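Local atomic coordinates of secreted protein (Streptomyces lividans TK24, PDB entry 5LXZ), a protein that is a secreted copper metalloradical protein of the galactose oxidase-like AA5 family, probably an oxidase. Residues A[538-543]-A[557-562]; A[115-120]-A[167-172]. The protein carries 1 engineered substitution. One frame throughout, in Å; residues are numbered along the deposited sequence. Where two conformers were deposited one is given.

Contact 1 (538-543 with 557-562) and contact 2 (115-120 with 167-172) are both pairings of antiparallel strands, but they belong to different parts of the chain. Contact 2 lies in the GlxA beta barrel domain and is complete before contact 1 begins along the sequence. Contact 1 lies in the Early set domain, which also supplies the copper ligand His548, just after strand 545-547 in the connection between its two segments. The centres of contacts 1 and 2 are about 54 Å apart on opposite sides of the chain's centre, their nearest atoms about 35 Å apart. Neither contact contains a ligand of either copper: one is bound by Tyr248, Tyr460, His461 and His548, the other by Asp53 and Glu101.

Contact 1 (A[538-543]-A[557-562]); sequences VRLIRP and IALDFK. With EDO (1,2-ethanediol), chain K.
The guanidinium of Arg539 has the methyl of Ala558 over one face, with Ala558 CB 3.4 Å from Arg539 NH1, and O1 of an ethanediol, probably from the crystallisation liquor, at its edge. At the edge of the Phe561 ring lie Leu559 O and the ethanediol O2, while Val538 CG2 meets the ring obliquely, 3.5 Å from Phe561 CD1. A bend at chi2 (-67°) folds the Arg539 chain back so that NH1 bonds to Val538 O of its own strand. That carbonyl also accepts from Leu559 N at 3.0 Å; both donors stand above its plane. Arg539 NE forms a salt bridge with Asp416, which helps hold the flat group and would balance its charge. The strands form an antiparallel pair within the mixed sheet of the Early set domain: Leu540 and Ile557 are a hydrogen-bonded pair, Arg539 and Ala558 a non-hydrogen-bonded one. Leu540 N reaches Ile557 O at 2.9 Å, and Ile557 N reaches Leu540 O at 2.8 Å, both acceptors approached in the carbonyl plane. Past Leu559 the ethanediol bridges the two strands. Its O2 stands between Val538 N and Leu559 O, taking a nearly straight bond from Val538 N (174°) and donating to Leu559 O at 2.7 Å, while Arg539 NH1 and NH2 both donate to O1. On the face carrying Leu540 and Ile557, Leu559 CD2 packs against Leu540 CB at 3.9 Å; Tyr584 touches Leu540 and Ile557, and Val570 touches Leu559.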
loop_
_atom_site.group_PDB
_atom_site.type_symbol
_atom_site.label_atom_id
_atom_site.label_comp_id
_atom_site.label_asym_id
_atom_site.label_seq_id
_atom_site.Cartn_x
_atom_site.Cartn_y
_atom_site.Cartn_z
ATOM N N VAL A 538 27.365 3.965 -4.841
ATOM C CA VAL A 538 27.008 3.724 -3.454
ATOM C C VAL A 538 25.552 4.193 -3.338
ATOM O O VAL A 538 25.214 5.311 -3.756
ATOM C CB VAL A 538 27.915 4.506 -2.495
ATOM C CG1 VAL A 538 27.524 4.315 -1.033
ATOM C CG2 VAL A 538 29.371 4.060 -2.696
ATOM N N ARG A 539 24.720 3.360 -2.737
ATOM C CA ARG A 539 23.300 3.654 -2.583
ATOM C C ARG A 539 22.874 3.441 -1.139
ATOM O O ARG A 539 23.197 2.412 -0.525
ATOM C CB ARG A 539 22.491 2.741 -3.506
ATOM C CG ARG A 539 22.713 2.930 -4.982
ATOM C CD ARG A 539 22.205 4.290 -5.424
ATOM N NE ARG A 539 22.435 4.557 -6.851
ATOM C CZ ARG A 539 23.468 5.239 -7.339
ATOM N NH1 ARG A 539 24.440 5.692 -6.571
ATOM N NH2 ARG A 539 23.552 5.423 -8.658
ATOM N N LEU A 540 22.127 4.414 -0.631
ATOM C CA LEU A 540 21.482 4.318 0.650
ATOM C C LEU A 540 20.014 4.021 0.392
ATOM O O LEU A 540 19.340 4.829 -0.226
ATOM C CB LEU A 540 21.660 5.633 1.339
ATOM C CG LEU A 540 21.792 5.719 2.787
ATOM C CD1 LEU A 540 22.877 4.812 3.375
ATOM C CD2 LEU A 540 21.975 7.182 3.221
ATOM N N ILE A 541 19.561 2.828 0.756
ATOM C CA ILE A 541 18.217 2.370 0.388
ATOM C C ILE A 541 17.392 2.209 1.639
ATOM O O ILE A 541 17.750 1.442 2.551
ATOM C CB ILE A 541 18.262 1.069 -0.410
ATOM C CG1 ILE A 541 19.236 1.237 -1.572
ATOM C CG2 ILE A 541 16.848 0.719 -0.847
ATOM C CD1 ILE A 541 19.218 0.126 -2.579
ATOM N N ARG A 542 16.280 2.914 1.685
ATOM C CA ARG A 542 15.411 2.845 2.831
ATOM C C ARG A 542 14.666 1.506 2.769
ATOM O O ARG A 542 14.173 1.145 1.733
ATOM C CB ARG A 542 14.454 4.024 2.843
ATOM C CG ARG A 542 13.783 4.237 4.189
ATOM C CD ARG A 542 13.021 5.557 4.238
ATOM N NE ARG A 542 12.410 5.825 5.555
ATOM C CZ ARG A 542 13.014 6.408 6.602
ATOM N NH1 ARG A 542 14.282 6.854 6.567
ATOM N NH2 ARG A 542 12.312 6.644 7.674
ATOM N N PRO A 543 14.571 0.755 3.875
ATOM C CA PRO A 543 13.888 -0.526 3.871
ATOM C C PRO A 543 12.431 -0.374 3.527
ATOM O O PRO A 543 11.815 0.630 3.879
ATOM C CB PRO A 543 14.034 -1.041 5.301
ATOM C CG PRO A 543 14.617 0.030 6.045
ATOM C CD PRO A 543 15.239 1.015 5.150
ATOM N N ILE A 557 19.010 6.414 -2.531
ATOM C CA ILE A 557 19.665 7.715 -2.583
ATOM C C ILE A 557 21.110 7.506 -2.991
ATOM O O ILE A 557 21.822 6.713 -2.393
ATOM C CB ILE A 557 19.585 8.377 -1.211
ATOM C CG1 ILE A 557 18.098 8.585 -0.846
ATOM C CG2 ILE A 557 20.361 9.694 -1.192
ATOM C CD1 ILE A 557 17.863 8.591 0.630
ATOM N N ALA A 558 21.548 8.209 -4.034
ATOM C CA ALA A 558 22.986 8.107 -4.394
ATOM C C ALA A 558 23.888 8.816 -3.422
ATOM O O ALA A 558 23.580 9.933 -3.034
ATOM C CB ALA A 558 23.176 8.719 -5.773
ATOM N N LEU A 559 25.015 8.202 -3.077
ATOM C CA LEU A 559 26.022 8.846 -2.223
ATOM C C LEU A 559 27.302 9.089 -3.002
ATOM O O LEU A 559 27.771 8.226 -3.709
ATOM C CB LEU A 559 26.391 7.992 -1.033
ATOM C CG LEU A 559 25.334 7.420 -0.113
ATOM C CD1 LEU A 559 25.882 6.986 1.237
ATOM C CD2 LEU A 559 24.178 8.342 0.081
ATOM N N ASP A 560 27.860 10.273 -2.806
ATOM C CA ASP A 560 29.205 10.543 -3.298
ATOM C C ASP A 560 30.171 9.701 -2.460
ATOM O O ASP A 560 29.928 9.400 -1.304
ATOM C CB ASP A 560 29.537 12.030 -3.160
ATOM C CG ASP A 560 28.809 12.892 -4.164
ATOM O OD1 ASP A 560 28.319 12.384 -5.178
ATOM O OD2 ASP A 560 28.767 14.115 -3.936
ATOM N N PHE A 561 31.283 9.287 -3.071
ATOM C CA PHE A 561 32.251 8.466 -2.351
ATOM C C PHE A 561 33.656 8.665 -2.904
ATOM O O PHE A 561 33.826 9.107 -4.019
ATOM C CB PHE A 561 31.909 6.993 -2.463
ATOM C CG PHE A 561 31.984 6.448 -3.862
ATOM C CD1 PHE A 561 30.897 6.489 -4.713
ATOM C CD2 PHE A 561 33.151 5.854 -4.315
ATOM C CE1 PHE A 561 30.970 5.960 -5.992
ATOM C CE2 PHE A 561 33.227 5.336 -5.596
ATOM C CZ PHE A 561 32.147 5.392 -6.431
ATOM N N LYS A 562 34.609 8.287 -2.076
ATOM C CA LYS A 562 36.027 8.246 -2.490
ATOM C C LYS A 562 36.644 6.948 -1.977
ATOM O O LYS A 562 36.446 6.550 -0.850
ATOM C CB LYS A 562 36.767 9.468 -1.958
ATOM C CG LYS A 562 36.590 10.723 -2.797
HETATM C C1 EDO K . 26.602 8.309 -7.767
HETATM O O1 EDO K . 25.887 7.360 -8.560
HETATM C C2 EDO K . 27.717 7.681 -6.914
HETATM O O2 EDO K . 27.243 6.728 -5.921
#

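Contact 2 (A[115-120]-A[167-172]); sequences VVHNEN and NDPGLG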
loop_
_atom_site.group_PDB
_atom_site.type_symbol
_atom_site.label_atom_id
_atom_site.label_comp_id
_atom_site.label_asym_id
_atom_site.label_seq_id
_atom_site.Cartn_x
_atom_site.Cartn_y
_atom_site.Cartn_z
ATOM N N VAL A 115 -25.552 3.070 3.692
ATOM C CA VAL A 115 -25.654 3.855 4.924
ATOM C C VAL A 115 -26.681 4.919 4.650
ATOM O O VAL A 115 -26.432 5.854 3.911
ATOM C CB VAL A 115 -24.326 4.464 5.339
ATOM C CG1 VAL A 115 -24.498 5.299 6.618
ATOM C CG2 VAL A 115 -23.313 3.358 5.498
ATOM N N VAL A 116 -27.862 4.806 5.259
ATOM C CA VAL A 116 -28.897 5.787 5.034
ATOM C C VAL A 116 -28.708 6.902 6.049
ATOM O O VAL A 116 -28.506 6.630 7.240
ATOM C CB VAL A 116 -30.308 5.174 5.134
ATOM C CG1 VAL A 116 -31.377 6.195 4.780
ATOM C CG2 VAL A 116 -30.426 3.883 4.311
ATOM N N HIS A 117 -28.795 8.124 5.558
ATOM C CA HIS A 117 -28.630 9.355 6.312
ATOM C C HIS A 117 -29.990 10.005 6.507
ATOM O O HIS A 117 -30.748 10.092 5.583
ATOM C CB HIS A 117 -27.746 10.332 5.550
ATOM C CG HIS A 117 -26.302 9.993 5.566
ATOM N ND1 HIS A 117 -25.818 8.813 5.047
ATOM C CD2 HIS A 117 -25.232 10.674 6.016
ATOM C CE1 HIS A 117 -24.510 8.777 5.191
ATOM N NE2 HIS A 117 -24.125 9.894 5.759
ATOM N N ASN A 118 -30.284 10.424 7.745
ATOM C CA ASN A 118 -31.496 11.183 8.050
ATOM C C ASN A 118 -31.063 12.504 8.668
ATOM O O ASN A 118 -30.533 12.521 9.789
ATOM C CB ASN A 118 -32.368 10.383 8.995
ATOM C CG ASN A 118 -33.600 11.153 9.447
ATOM O OD1 ASN A 118 -34.007 12.144 8.840
ATOM N ND2 ASN A 118 -34.226 10.659 10.521
ATOM N N GLU A 119 -31.282 13.594 7.925
ATOM C CA GLU A 119 -30.949 14.937 8.381
ATOM C C GLU A 119 -32.049 15.555 9.256
ATOM O O GLU A 119 -31.877 16.644 9.740
ATOM C CB GLU A 119 -30.697 15.851 7.185
ATOM C CG GLU A 119 -29.538 15.376 6.321
ATOM C CD GLU A 119 -29.087 16.411 5.313
ATOM O OE1 GLU A 119 -29.868 17.325 4.989
ATOM O OE2 GLU A 119 -27.942 16.291 4.845
ATOM N N ASN A 120 -33.171 14.860 9.418
ATOM C CA ASN A 120 -34.314 15.374 10.219
ATOM C C ASN A 120 -34.105 15.075 11.704
ATOM O O ASN A 120 -34.126 13.924 12.100
ATOM C CB ASN A 120 -35.624 14.778 9.725
ATOM C CG ASN A 120 -36.846 15.546 10.242
ATOM O OD1 ASN A 120 -36.742 16.249 11.226
ATOM N ND2 ASN A 120 -37.965 15.429 9.564
ATOM N N ASN A 167 -26.945 19.555 13.478
ATOM C CA ASN A 167 -27.483 18.193 13.509
ATOM C C ASN A 167 -26.522 17.207 12.870
ATOM O O ASN A 167 -26.190 17.354 11.693
ATOM C CB ASN A 167 -28.787 18.142 12.716
ATOM C CG ASN A 167 -29.851 19.043 13.291
ATOM O OD1 ASN A 167 -30.001 19.127 14.515
ATOM N ND2 ASN A 167 -30.606 19.712 12.422
ATOM N N ASP A 168 -26.089 16.214 13.648
ATOM C CA ASP A 168 -25.432 15.024 13.119
ATOM C C ASP A 168 -26.499 14.097 12.567
ATOM O O ASP A 168 -27.401 13.691 13.318
ATOM C CB ASP A 168 -24.660 14.291 14.217
ATOM C CG ASP A 168 -23.325 14.943 14.538
ATOM O OD1 ASP A 168 -22.924 15.894 13.827
ATOM O OD2 ASP A 168 -22.682 14.489 15.510
ATOM N N PRO A 169 -26.396 13.720 11.273
ATOM C CA PRO A 169 -27.500 12.924 10.727
ATOM C C PRO A 169 -27.606 11.583 11.408
ATOM O O PRO A 169 -26.599 11.023 11.828
ATOM C CB PRO A 169 -27.133 12.761 9.243
ATOM C CG PRO A 169 -25.658 12.994 9.177
ATOM C CD PRO A 169 -25.359 13.996 10.255
ATOM N N GLY A 170 -28.815 11.085 11.546
ATOM C CA GLY A 170 -29.011 9.728 11.969
ATOM C C GLY A 170 -28.528 8.811 10.840
ATOM O O GLY A 170 -28.692 9.148 9.645
ATOM N N LEU A 171 -27.979 7.665 11.225
ATOM C CA LEU A 171 -27.365 6.705 10.300
ATOM C C LEU A 171 -27.965 5.350 10.519
ATOM O O LEU A 171 -28.021 4.863 11.666
ATOM C CB LEU A 171 -25.851 6.653 10.510
ATOM C CG LEU A 171 -25.049 7.945 10.335
ATOM C CD1 LEU A 171 -23.574 7.740 10.640
ATOM C CD2 LEU A 171 -25.207 8.548 8.952
ATOM N N GLY A 172 -28.432 4.736 9.448
ATOM C CA GLY A 172 -28.972 3.402 9.468
ATOM C C GLY A 172 -28.399 2.588 8.329
ATOM O O GLY A 172 -28.574 2.959 7.174
#
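His117 lies beneath the end of Leu171: methyl CD2 stands 3.6 Å from the centroid of the His117 ring, only 10° off its normal, a CH-pi contact over the face. The two side chains lie alongside each other on the same face of the sheet. CG of His117 is anti to the carbonyl carbon (chi1 -75°); CD1 of Leu171 continues its chain anti to CA, and the side branch CD2 is the methyl that lies over the ring. In the ring plane, His117 ND1 donates to Val115 O at 3.2 Å, which helps fix the ring's rotation; Tyr207 stacks on His117 from the neighbouring strand. Pro169 CG approaches obliquely, 3.9 Å from His117 CD2, and Val115 CG1 also reaches the Leu171 methyl.

Two hydrogen-bonded pairs flank the His117-Leu171 pair. Val116 N bonds to Gly172 O at 2.8 Å and Gly172 N returns to Val116 O; Asn118 N likewise reaches Gly170 O at 2.8 Å. The return bond from Gly170 N uses a lone pair of Asn118 O but is more bent, at 139°. Between them, CA-H...O contacts link Leu171 CA to Val116 O and His117 CA to Gly170 O. Where the strand ends, Asn118 OD1 accepts from Asn120 N, an Asx turn, while its ND2 bonds to Lys123 O and Pro151 O. This is antiparallel pairing of strands 111-118 and 164-177 in the curled sheet of the GlxA beta barrel domain.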